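Local coordinates for putative hemin storage protein (Bordetella bronchiseptica, PDB 6AU1) that cleaves deacetylated poly-beta-1,6-N-acetylglucosamine through the glycoside hydrolase domain of PgaB (BpsB), the part present here, and can disrupt bacterial biofilms, at residues 208-211 with 212-216. Sequence-based numbering, arbitrary orientation.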
# COMPACT_ATOMS: atom_id res chain seq x y z
N TYR A 208 -15.30 -7.26 -0.29
CA TYR A 208 -15.83 -5.96 0.11
C TYR A 208 -14.74 -4.87 0.05
O TYR A 208 -14.98 -3.78 -0.49
CB TYR A 208 -16.43 -6.02 1.51
CG TYR A 208 -17.20 -4.77 1.88
CD1 TYR A 208 -18.54 -4.64 1.57
CD2 TYR A 208 -16.57 -3.70 2.52
CE1 TYR A 208 -19.25 -3.50 1.90
CE2 TYR A 208 -17.26 -2.56 2.85
CZ TYR A 208 -18.60 -2.46 2.54
OH TYR A 208 -19.31 -1.32 2.86
N LEU A 209 -13.57 -5.17 0.60
CA LEU A 209 -12.46 -4.20 0.55
C LEU A 209 -12.03 -3.93 -0.88
O LEU A 209 -11.76 -2.79 -1.25
CB LEU A 209 -11.26 -4.69 1.37
CG LEU A 209 -11.46 -4.73 2.89
CD1 LEU A 209 -10.21 -5.31 3.58
CD2 LEU A 209 -11.78 -3.32 3.42
N ILE A 210 -11.98 -4.98 -1.70
CA ILE A 210 -11.61 -4.78 -3.10
C ILE A 210 -12.63 -3.89 -3.81
O ILE A 210 -12.25 -2.95 -4.53
CB ILE A 210 -11.49 -6.11 -3.85
CG1 ILE A 210 -10.27 -6.89 -3.34
CG2 ILE A 210 -11.39 -5.87 -5.36
CD1 ILE A 210 -10.19 -8.36 -3.85
N ASP A 211 -13.92 -4.17 -3.59
CA ASP A 211 -14.97 -3.38 -4.22
C ASP A 211 -14.88 -1.92 -3.77
O ASP A 211 -15.09 -1.01 -4.58
CB ASP A 211 -16.35 -3.95 -3.89
CG ASP A 211 -16.65 -5.22 -4.66
OD1 ASP A 211 -15.91 -5.51 -5.63
OD2 ASP A 211 -17.61 -5.93 -4.29
N PHE A 212 -14.54 -1.71 -2.50
CA PHE A 212 -14.37 -0.36 -1.99
C PHE A 212 -13.25 0.35 -2.73
O PHE A 212 -13.40 1.51 -3.14
CB PHE A 212 -14.10 -0.36 -0.48
CG PHE A 212 -13.97 1.01 0.11
CD1 PHE A 212 -14.95 1.97 -0.08
CD2 PHE A 212 -12.85 1.35 0.87
CE1 PHE A 212 -14.83 3.24 0.47
CE2 PHE A 212 -12.71 2.61 1.43
CZ PHE A 212 -13.70 3.56 1.24
N THR A 213 -12.12 -0.35 -2.93
CA THR A 213 -11.03 0.28 -3.67
C THR A 213 -11.42 0.53 -5.13
O THR A 213 -10.92 1.46 -5.74
CB THR A 213 -9.71 -0.52 -3.63
OG1 THR A 213 -9.87 -1.79 -4.29
CG2 THR A 213 -9.23 -0.71 -2.18
N MET A 214 -12.31 -0.29 -5.69
CA MET A 214 -12.76 -0.05 -7.06
C MET A 214 -13.64 1.20 -7.13
O MET A 214 -13.64 1.91 -8.12
CB MET A 214 -13.50 -1.25 -7.62
CG MET A 214 -12.64 -2.50 -7.81
SD MET A 214 -11.28 -2.24 -8.98
CE MET A 214 -9.91 -2.03 -7.85
N HIS A 215 -14.40 1.44 -6.06
CA HIS A 215 -15.18 2.67 -5.92
C HIS A 215 -14.26 3.89 -5.90
O HIS A 215 -14.51 4.88 -6.60
CB HIS A 215 -16.05 2.62 -4.64
CG HIS A 215 -16.70 3.92 -4.27
ND1 HIS A 215 -17.78 4.44 -4.95
CD2 HIS A 215 -16.43 4.79 -3.26
CE1 HIS A 215 -18.14 5.58 -4.38
NE2 HIS A 215 -17.35 5.81 -3.36
N LEU A 216 -13.19 3.81 -5.10
CA LEU A 216 -12.20 4.89 -5.01
C LEU A 216 -11.52 5.12 -6.36
O LEU A 216 -11.31 6.26 -6.79
CB LEU A 216 -11.16 4.59 -3.93
CG LEU A 216 -11.76 4.42 -2.53
CD1 LEU A 216 -10.69 3.98 -1.54
CD2 LEU A 216 -12.42 5.74 -2.08
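Ile210 O takes two hydrogen bonds from the following turn, one from the backbone and one from a side chain. Met214 N lies 2.9 Å from Ile210 O, in the carbonyl plane, while Thr213 OG1, 2.7 Å from the same oxygen, meets it well off the C=O direction, at a C=O...OG1 angle of 123° against 157° for Met214 N. A chi1 of 65° sets the hydroxyl between its own N and carbonyl carbon, facing back down the helix. Threonine suits this buried position because OG1 is satisfied within the helix and by Tyr260 OH; its CG2 makes van der Waals contact with Leu209 O.

Regular backbone bonds continue from Phe212 N to Tyr208 O, Thr213 N to Leu209 O and His215 N to Asp211 O.

Apolar contact is slight: Met214 CG lies 4.3 Å from Ile210 CG2. Leu216 CD1 sits 3.8 Å above one face of the Phe212 ring, offset toward its rim. Buried apolar residues suit the inner surface: Ile210 packs on helix 253-259, Phe212 and Leu216 on helix 135-151.

Backbone bonds four residues back, plus a threonine hydroxyl bonding three back, characterise this alpha-helix, 195-223, in the beta-alpha-beta crossover between parallel strands 156-159 and 230-235 of a TIM-barrel-like domain.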